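Local coordinates for glycinin (PDB 1OD5), which probably serves as a hexameric seed storage protein of soybean, laid down as a nutrient reserve that includes sulfur-containing amino acids, at residues 64-69 with 144-149; 150-155 with 361-366; 400-405 with 425-430. One frame throughout, in Å; residues are numbered along the deposited sequence.

Overall arrangement
The chain carries two cupin domains, and the three contacts follow one another along it. Contact 1 pairs strands 66-72 and 140-146 in a sheet of the first cupin. Contact 2 begins just after it, where loop 150-155 meets the short helix 361-364 of the second cupin. The centres of contacts 1 and 2 are about 9 Å apart, and the two touch by packing and a probable hydrogen bond. Contact 3 joins strands 396-403 and 428-434 in the second cupin, with its centre about 23 Å from contact 1 and 25 Å from contact 2. Its 425-430 segment bonds to the 150-155 loop of a neighbouring subunit, so domain pairing and hexamer assembly meet at that loop.

Contact 1: 64-69 with 144-149; sequences YPQMII and SLLDTS
M67 and L145 form the hydrogen-bonded pair at the middle of this antiparallel contact. L145 N gives to M67 O at 2.9 Å, with an almost straight N-H...O angle of 175°. M67 N returns a bond to L145 O at 3.2 Å. One step beyond the strands, D147 N still reaches P65 O at 3.2 Å. The flanking pairs, Q66 with L146 and I68 with S144, are non-hydrogen-bonded. There Q66 CA lies 3.2 Å from L145 O, its hydrogen turned to that oxygen.

The aromatic contact is made by Y64. Its CG sits between the backbone N and the carbonyl carbon (chi1 41°), which turns the ring toward T148. The methyl CG2 of T148 lies over one ring face, 3.9 Å from the centroid of Y64 and 17° off the normal. This is a CH-pi contact. L146 CB comes to Y64 CE2 at 3.6 Å, with the two side chains crossing at a slant.

Side-chain packing follows the two sheet faces. Q66 and L146 lie alongside each other on the face they share with I68 and S144. The carbon I68 CG1 rests against the hydroxyl oxygen S144 OG at 3.6 Å. R49 of strand 45-51 touches I68, S144 and L146 on this side. The other face bears M67 and L145, and both pack on F443 of strand 437-444.

The chain bends at D147, the centre of an inverse gamma turn. The arrangement is typical of a cupin beta-barrel. Its I68 face looks toward the pocket where R49, H57, Y130 and T132 hold a carbonate ion. Its M67 face meets the second cupin domain.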
loop_
_atom_site.group_PDB
_atom_site.type_symbol
_atom_site.label_atom_id
_atom_site.label_comp_id
_atom_site.label_asym_id
_atom_site.label_seq_id
_atom_site.Cartn_x
_atom_site.Cartn_y
_atom_site.Cartn_z
ATOM N N TYR A 64 -3.678 -10.331 21.922
ATOM C CA TYR A 64 -2.904 -10.883 20.812
ATOM C C TYR A 64 -3.833 -11.720 19.959
ATOM O O TYR A 64 -4.905 -12.101 20.432
ATOM C CB TYR A 64 -1.744 -11.772 21.336
ATOM C CG TYR A 64 -2.106 -12.670 22.522
ATOM C CD1 TYR A 64 -1.781 -12.258 23.825
ATOM C CD2 TYR A 64 -2.817 -13.851 22.318
ATOM C CE1 TYR A 64 -2.176 -13.010 24.920
ATOM C CE2 TYR A 64 -3.220 -14.606 23.407
ATOM C CZ TYR A 64 -2.901 -14.167 24.688
ATOM O OH TYR A 64 -3.394 -14.879 25.745
ATOM N N PRO A 65 -3.509 -12.070 18.720
ATOM C CA PRO A 65 -4.334 -12.935 17.886
ATOM C C PRO A 65 -4.138 -14.387 18.162
ATOM O O PRO A 65 -3.035 -14.770 18.548
ATOM C CB PRO A 65 -3.946 -12.611 16.471
ATOM C CG PRO A 65 -2.483 -12.288 16.636
ATOM C CD PRO A 65 -2.392 -11.530 17.962
ATOM N N GLN A 66 -5.188 -15.185 18.002
ATOM C CA GLN A 66 -5.019 -16.605 18.177
ATOM C C GLN A 66 -5.614 -17.304 16.978
ATOM O O GLN A 66 -6.620 -16.882 16.424
ATOM C CB GLN A 66 -5.664 -17.115 19.497
ATOM C CG GLN A 66 -6.985 -16.617 19.930
ATOM C CD GLN A 66 -7.387 -16.957 21.359
ATOM O OE1 GLN A 66 -7.860 -16.080 22.080
ATOM N NE2 GLN A 66 -7.315 -18.215 21.786
ATOM N N MET A 67 -4.896 -18.308 16.494
ATOM C CA MET A 67 -5.318 -19.108 15.361
ATOM C C MET A 67 -5.721 -20.424 15.970
ATOM O O MET A 67 -4.951 -21.069 16.666
ATOM C CB MET A 67 -4.192 -19.324 14.379
ATOM C CG MET A 67 -4.623 -20.169 13.204
ATOM S SD MET A 67 -3.367 -20.106 11.944
ATOM C CE MET A 67 -3.889 -18.550 11.346
ATOM N N ILE A 68 -6.909 -20.892 15.622
ATOM C CA ILE A 68 -7.480 -22.079 16.180
ATOM C C ILE A 68 -7.836 -23.181 15.213
ATOM O O ILE A 68 -8.591 -22.875 14.304
ATOM C CB ILE A 68 -8.748 -21.657 16.951
ATOM C CG1 ILE A 68 -8.473 -20.468 17.851
ATOM C CG2 ILE A 68 -9.275 -22.870 17.732
ATOM C CD1 ILE A 68 -9.649 -20.070 18.739
ATOM N N ILE A 69 -7.371 -24.427 15.263
ATOM C CA ILE A 69 -7.888 -25.386 14.319
ATOM C C ILE A 69 -8.876 -26.260 15.089
ATOM O O ILE A 69 -8.595 -26.677 16.202
ATOM C CB ILE A 69 -6.753 -26.228 13.685
ATOM C CG1 ILE A 69 -7.433 -27.187 12.689
ATOM C CG2 ILE A 69 -5.926 -26.978 14.730
ATOM C CD1 ILE A 69 -6.525 -28.004 11.782
ATOM N N SER A 144 -5.624 -24.043 20.080
ATOM C CA SER A 144 -5.389 -22.654 19.798
ATOM C C SER A 144 -3.968 -22.202 19.988
ATOM O O SER A 144 -3.426 -22.454 21.047
ATOM C CB SER A 144 -6.303 -21.920 20.688
ATOM O OG SER A 144 -6.165 -20.522 20.600
ATOM N N LEU A 145 -3.350 -21.527 19.018
ATOM C CA LEU A 145 -2.004 -21.017 19.086
ATOM C C LEU A 145 -2.176 -19.607 19.577
ATOM O O LEU A 145 -2.735 -18.801 18.853
ATOM C CB LEU A 145 -1.427 -21.039 17.706
ATOM C CG LEU A 145 0.021 -20.721 17.285
ATOM C CD1 LEU A 145 0.332 -19.241 17.432
ATOM C CD2 LEU A 145 0.946 -21.614 18.084
ATOM N N LEU A 146 -1.744 -19.251 20.783
ATOM C CA LEU A 146 -1.875 -17.910 21.304
ATOM C C LEU A 146 -0.573 -17.249 20.915
ATOM O O LEU A 146 0.484 -17.654 21.373
ATOM C CB LEU A 146 -2.029 -17.946 22.820
ATOM C CG LEU A 146 -2.882 -19.003 23.536
ATOM C CD1 LEU A 146 -3.092 -18.545 24.958
ATOM C CD2 LEU A 146 -4.242 -19.138 22.929
ATOM N N ASP A 147 -0.568 -16.243 20.057
ATOM C CA ASP A 147 0.681 -15.625 19.630
ATOM C C ASP A 147 1.017 -14.419 20.473
ATOM O O ASP A 147 0.882 -13.273 20.069
ATOM C CB ASP A 147 0.494 -15.304 18.162
ATOM C CG ASP A 147 1.706 -14.788 17.436
ATOM O OD1 ASP A 147 2.846 -15.114 17.783
ATOM O OD2 ASP A 147 1.464 -14.033 16.503
ATOM N N THR A 148 1.514 -14.705 21.680
ATOM C CA THR A 148 1.850 -13.672 22.640
ATOM C C THR A 148 2.986 -12.792 22.204
ATOM O O THR A 148 3.048 -11.650 22.643
ATOM C CB THR A 148 2.143 -14.357 23.975
ATOM O OG1 THR A 148 3.137 -15.315 23.714
ATOM C CG2 THR A 148 0.945 -15.090 24.556
ATOM N N SER A 149 3.875 -13.240 21.326
ATOM C CA SER A 149 4.940 -12.364 20.893
ATOM C C SER A 149 4.513 -11.406 19.753
ATOM O O SER A 149 5.308 -10.596 19.262
ATOM C CB SER A 149 6.130 -13.203 20.431
ATOM O OG SER A 149 5.886 -13.970 19.248
#

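Contact 2: 150-155 with 361-366; sequences NFNNQL and LRQFGL
An Asx turn at N150, within a type I turn from N150 to N153, docks on the Q363 and F364 carbonyls of the short, weakly bonded helix 361-364. N150 OD1 accepts from N152 N at 3.0 Å and from N152 ND2 at 2.9 Å. With CG beside the backbone N (chi1 -79°), the N152 amide also faces the helix. There ND2 gives to Q363 O at 3.0 Å, with that oxygen in the amide plane. With an alanine at this position, Q363 O would probably lose its donor from the loop and N150 OD1 one of its two, so that the turn is held less firmly.

N150 ND2 makes a weak bond to F364 O at 2.9 Å, but its stronger partner is D147 OD2. A water accepts weakly from N150 ND2 and donates to G365 O. F151 CZ comes to Q363 O at 3.0 Å, and N150 OD1 lies above the centre of the F151 ring.

Q425 of a neighbouring subunit bonds N152 O and Q154 N. Within the chain, L361 and F364 pack on V123 of strand 120-124, and L361 and L366 rest on M67 of strand 66-72.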
loop_
_atom_site.group_PDB
_atom_site.type_symbol
_atom_site.label_atom_id
_atom_site.label_comp_id
_atom_site.label_asym_id
_atom_site.label_seq_id
_atom_site.Cartn_x
_atom_site.Cartn_y
_atom_site.Cartn_z
ATOM N N ASN A 150 3.231 -11.420 19.343
ATOM C CA ASN A 150 2.738 -10.585 18.250
ATOM C C ASN A 150 2.916 -9.086 18.367
ATOM O O ASN A 150 2.661 -8.594 19.457
ATOM C CB ASN A 150 1.270 -10.877 18.052
ATOM C CG ASN A 150 0.803 -10.354 16.708
ATOM O OD1 ASN A 150 0.236 -9.282 16.551
ATOM N ND2 ASN A 150 1.118 -11.129 15.682
ATOM N N PHE A 151 3.309 -8.330 17.322
ATOM C CA PHE A 151 3.452 -6.875 17.424
ATOM C C PHE A 151 2.227 -6.126 17.943
ATOM O O PHE A 151 2.348 -5.015 18.461
ATOM C CB PHE A 151 3.827 -6.257 16.057
ATOM C CG PHE A 151 2.798 -6.471 14.922
ATOM C CD1 PHE A 151 1.718 -5.574 14.740
ATOM C CD2 PHE A 151 2.905 -7.600 14.089
ATOM C CE1 PHE A 151 0.766 -5.831 13.735
ATOM C CE2 PHE A 151 1.948 -7.838 13.089
ATOM C CZ PHE A 151 0.879 -6.960 12.914
ATOM N N ASN A 152 1.029 -6.726 17.796
ATOM C CA ASN A 152 -0.241 -6.153 18.241
ATOM C C ASN A 152 -0.423 -6.171 19.756
ATOM O O ASN A 152 -1.307 -5.515 20.300
ATOM C CB ASN A 152 -1.410 -6.904 17.642
ATOM C CG ASN A 152 -1.738 -6.529 16.192
ATOM O OD1 ASN A 152 -2.185 -5.423 15.907
ATOM N ND2 ASN A 152 -1.583 -7.423 15.223
ATOM N N ASN A 153 0.358 -7.013 20.432
ATOM C CA ASN A 153 0.325 -7.143 21.889
ATOM C C ASN A 153 1.321 -6.145 22.429
ATOM O O ASN A 153 2.519 -6.265 22.196
ATOM C CB ASN A 153 0.725 -8.569 22.278
ATOM C CG ASN A 153 0.803 -8.805 23.774
ATOM O OD1 ASN A 153 0.276 -8.052 24.580
ATOM N ND2 ASN A 153 1.503 -9.862 24.149
ATOM N N GLN A 154 0.811 -5.098 23.058
ATOM C CA GLN A 154 1.618 -4.048 23.643
ATOM C C GLN A 154 1.802 -4.199 25.174
ATOM O O GLN A 154 2.389 -3.325 25.825
ATOM C CB GLN A 154 0.974 -2.708 23.276
ATOM C CG GLN A 154 1.160 -2.424 21.801
ATOM C CD GLN A 154 0.768 -1.031 21.326
ATOM O OE1 GLN A 154 0.625 -0.787 20.124
ATOM N NE2 GLN A 154 0.590 -0.049 22.186
ATOM N N LEU A 155 1.345 -5.320 25.771
ATOM C CA LEU A 155 1.484 -5.590 27.216
ATOM C C LEU A 155 2.783 -6.373 27.406
ATOM O O LEU A 155 3.838 -5.750 27.592
ATOM C CB LEU A 155 0.265 -6.371 27.671
ATOM C CG LEU A 155 -1.052 -5.625 27.597
ATOM C CD1 LEU A 155 -2.186 -6.551 27.949
ATOM C CD2 LEU A 155 -1.041 -4.468 28.552
ATOM N N LEU A 361 -5.446 -12.155 8.042
ATOM C CA LEU A 361 -4.164 -12.651 8.449
ATOM C C LEU A 361 -3.031 -11.715 8.181
ATOM O O LEU A 361 -2.058 -11.739 8.937
ATOM C CB LEU A 361 -3.843 -13.978 7.781
ATOM C CG LEU A 361 -4.705 -15.174 8.221
ATOM C CD1 LEU A 361 -4.187 -16.439 7.552
ATOM C CD2 LEU A 361 -4.623 -15.375 9.737
ATOM N N ARG A 362 -3.126 -10.840 7.191
ATOM C CA ARG A 362 -2.029 -9.922 6.935
ATOM C C ARG A 362 -1.820 -9.016 8.129
ATOM O O ARG A 362 -0.677 -8.684 8.427
ATOM C CB ARG A 362 -2.295 -9.054 5.695
ATOM C CG ARG A 362 -0.987 -8.768 4.916
ATOM C CD ARG A 362 -1.177 -8.132 3.523
ATOM N NE ARG A 362 -2.322 -8.724 2.813
ATOM C CZ ARG A 362 -2.275 -9.763 1.949
ATOM N NH1 ARG A 362 -3.432 -10.191 1.384
ATOM N NH2 ARG A 362 -1.122 -10.359 1.632
ATOM N N GLN A 363 -2.892 -8.628 8.838
ATOM C CA GLN A 363 -2.736 -7.771 10.018
ATOM C C GLN A 363 -2.364 -8.554 11.290
ATOM O O GLN A 363 -1.918 -7.951 12.267
ATOM C CB GLN A 363 -4.019 -7.001 10.337
ATOM C CG GLN A 363 -3.789 -5.490 10.568
ATOM C CD GLN A 363 -2.617 -5.083 11.489
ATOM O OE1 GLN A 363 -2.702 -4.962 12.726
ATOM N NE2 GLN A 363 -1.462 -4.846 10.862
ATOM N N PHE A 364 -2.505 -9.889 11.308
ATOM C CA PHE A 364 -2.196 -10.662 12.507
ATOM C C PHE A 364 -0.900 -11.434 12.518
ATOM O O PHE A 364 -0.549 -12.016 13.540
ATOM C CB PHE A 364 -3.361 -11.603 12.761
ATOM C CG PHE A 364 -4.690 -10.865 12.834
ATOM C CD1 PHE A 364 -4.768 -9.558 13.352
ATOM C CD2 PHE A 364 -5.817 -11.492 12.330
ATOM C CE1 PHE A 364 -5.988 -8.878 13.351
ATOM C CE2 PHE A 364 -7.026 -10.799 12.341
ATOM C CZ PHE A 364 -7.113 -9.501 12.842
ATOM N N GLY A 365 -0.182 -11.507 11.405
ATOM C CA GLY A 365 1.091 -12.219 11.389
ATOM C C GLY A 365 1.050 -13.753 11.478
ATOM O O GLY A 365 2.046 -14.379 11.848
ATOM N N LEU A 366 -0.057 -14.407 11.140
ATOM C CA LEU A 366 -0.134 -15.852 11.193
ATOM C C LEU A 366 -0.542 -16.501 9.884
ATOM O O LEU A 366 -1.158 -15.909 9.024
ATOM C CB LEU A 366 -1.143 -16.308 12.228
ATOM C CG LEU A 366 -0.847 -16.410 13.733
ATOM C CD1 LEU A 366 0.607 -16.849 13.953
ATOM C CD2 LEU A 366 -1.140 -15.094 14.385
HETATM O O HOH W 1 3.428 -13.048 14.336
#

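Contact 3: 400-405 with 425-430; sequences VRVVNC and QNFVVA
F427 carries its CG beside the backbone N (chi1 -78°), which sets the ring next to N404. In N404, CG stands between the backbone N and the carbonyl carbon (chi1 67°), turning the amide away and leaving CB against the ring. N404 CB lies over the face of F427, 4.0 Å from the ring centroid and 27° off the normal, a CH-pi contact. V402 CG1 meets the same ring at its edge, in plane. The N404 amide is engaged elsewhere, its OD1 accepting from the backbone N of N408 and Q406.

Valine methyls continue the packing. V402 CG2 touches V429 CG1 at 3.8 Å. V400 CG1 approaches that same V429 CG1 at 4.1 Å. These side chains lie alongside one another.

The backbones are antiparallel. R401 N gives to A430 O at 3.0 Å, and A430 N to R401 O at 2.9 Å. V403 N binds V428 O at 2.9 Å, and V428 N returns to V403 O at 3.2 Å.

V402 and V429 face the barrel interior, against V423 of strand 420-423. The V429 side chain is about 4 Å from the magnesium ion bound by H382 and E431. On the other face, R401 makes a cation-pi contact with F211 of a neighbouring subunit. Strands 409-416 and 378-384 flank the pair in the sheet.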
loop_
_atom_site.group_PDB
_atom_site.type_symbol
_atom_site.label_atom_id
_atom_site.label_comp_id
_atom_site.label_asym_id
_atom_site.label_seq_id
_atom_site.Cartn_x
_atom_site.Cartn_y
_atom_site.Cartn_z
ATOM N N VAL A 400 9.800 -37.723 12.870
ATOM C CA VAL A 400 10.195 -36.373 12.541
ATOM C C VAL A 400 11.648 -36.133 12.898
ATOM O O VAL A 400 12.097 -36.566 13.962
ATOM C CB VAL A 400 9.278 -35.435 13.306
ATOM C CG1 VAL A 400 9.626 -34.025 12.938
ATOM C CG2 VAL A 400 7.815 -35.701 12.976
ATOM N N ARG A 401 12.355 -35.393 12.039
ATOM C CA ARG A 401 13.754 -35.024 12.186
ATOM C C ARG A 401 13.961 -33.547 11.956
ATOM O O ARG A 401 13.516 -33.071 10.924
ATOM C CB ARG A 401 14.615 -35.758 11.187
ATOM C CG ARG A 401 15.079 -37.047 11.778
ATOM C CD ARG A 401 15.419 -38.120 10.781
ATOM N NE ARG A 401 14.188 -38.654 10.257
ATOM C CZ ARG A 401 14.073 -39.920 9.859
ATOM N NH1 ARG A 401 12.888 -40.325 9.368
ATOM N NH2 ARG A 401 15.096 -40.773 9.962
ATOM N N VAL A 402 14.651 -32.816 12.839
ATOM C CA VAL A 402 14.918 -31.381 12.765
ATOM C C VAL A 402 16.419 -31.201 12.921
ATOM O O VAL A 402 16.969 -31.730 13.882
ATOM C CB VAL A 402 14.235 -30.659 13.907
ATOM C CG1 VAL A 402 14.359 -29.187 13.672
ATOM C CG2 VAL A 402 12.790 -31.088 14.036
ATOM N N VAL A 403 17.114 -30.448 12.057
ATOM C CA VAL A 403 18.558 -30.220 12.080
ATOM C C VAL A 403 18.860 -28.727 12.256
ATOM O O VAL A 403 18.200 -27.884 11.634
ATOM C CB VAL A 403 19.111 -30.770 10.758
ATOM C CG1 VAL A 403 20.580 -30.544 10.607
ATOM C CG2 VAL A 403 18.863 -32.251 10.718
ATOM N N ASN A 404 19.833 -28.337 13.109
ATOM C CA ASN A 404 20.156 -26.930 13.314
ATOM C C ASN A 404 21.316 -26.460 12.462
ATOM O O ASN A 404 21.802 -27.202 11.615
ATOM C CB ASN A 404 20.448 -26.688 14.806
ATOM C CG ASN A 404 21.699 -27.344 15.369
ATOM O OD1 ASN A 404 22.364 -28.153 14.716
ATOM N ND2 ASN A 404 22.071 -26.985 16.593
ATOM N N CYS A 405 21.867 -25.271 12.658
ATOM C CA CYS A 405 22.937 -24.828 11.800
ATOM C C CYS A 405 24.280 -25.486 11.933
ATOM O O CYS A 405 25.184 -25.204 11.147
ATOM C CB CYS A 405 23.109 -23.328 11.954
ATOM S SG CYS A 405 23.277 -22.756 13.655
ATOM N N GLN A 425 12.688 -21.135 12.842
ATOM C CA GLN A 425 12.956 -20.602 11.522
ATOM C C GLN A 425 14.324 -21.057 11.017
ATOM O O GLN A 425 15.301 -20.984 11.757
ATOM C CB GLN A 425 12.914 -19.087 11.580
ATOM C CG GLN A 425 13.370 -18.400 10.272
ATOM C CD GLN A 425 13.567 -16.909 10.406
ATOM O OE1 GLN A 425 13.433 -16.412 11.520
ATOM N NE2 GLN A 425 13.894 -16.113 9.388
ATOM N N ASN A 426 14.369 -21.487 9.741
ATOM C CA ASN A 426 15.515 -21.985 8.969
ATOM C C ASN A 426 16.070 -23.369 9.298
ATOM O O ASN A 426 16.925 -23.901 8.575
ATOM C CB ASN A 426 16.655 -20.968 9.020
ATOM C CG ASN A 426 16.575 -19.790 8.048
ATOM O OD1 ASN A 426 17.602 -19.175 7.719
ATOM N ND2 ASN A 426 15.385 -19.408 7.587
ATOM N N PHE A 427 15.576 -23.993 10.370
ATOM C CA PHE A 427 16.023 -25.327 10.738
ATOM C C PHE A 427 15.375 -26.261 9.742
ATOM O O PHE A 427 14.209 -26.097 9.423
ATOM C CB PHE A 427 15.557 -25.733 12.146
ATOM C CG PHE A 427 16.329 -25.156 13.344
ATOM C CD1 PHE A 427 16.505 -25.954 14.491
ATOM C CD2 PHE A 427 16.812 -23.840 13.348
ATOM C CE1 PHE A 427 17.144 -25.443 15.623
ATOM C CE2 PHE A 427 17.450 -23.328 14.479
ATOM C CZ PHE A 427 17.613 -24.132 15.615
ATOM N N VAL A 428 16.128 -27.232 9.248
ATOM C CA VAL A 428 15.681 -28.204 8.271
ATOM C C VAL A 428 14.915 -29.365 8.879
ATOM O O VAL A 428 15.488 -30.119 9.653
ATOM C CB VAL A 428 16.947 -28.644 7.530
ATOM C CG1 VAL A 428 16.663 -29.581 6.395
ATOM C CG2 VAL A 428 17.567 -27.446 6.898
ATOM N N VAL A 429 13.623 -29.541 8.560
ATOM C CA VAL A 429 12.754 -30.607 9.041
ATOM C C VAL A 429 12.477 -31.627 7.969
ATOM O O VAL A 429 12.518 -31.313 6.789
ATOM C CB VAL A 429 11.313 -30.293 9.366
ATOM C CG1 VAL A 429 11.022 -30.860 10.732
ATOM C CG2 VAL A 429 11.013 -28.830 9.127
ATOM N N ALA A 430 12.104 -32.840 8.357
ATOM C CA ALA A 430 11.721 -33.881 7.407
ATOM C C ALA A 430 10.781 -34.779 8.189
ATOM O O ALA A 430 10.989 -34.965 9.394
ATOM C CB ALA A 430 12.876 -34.712 6.936
#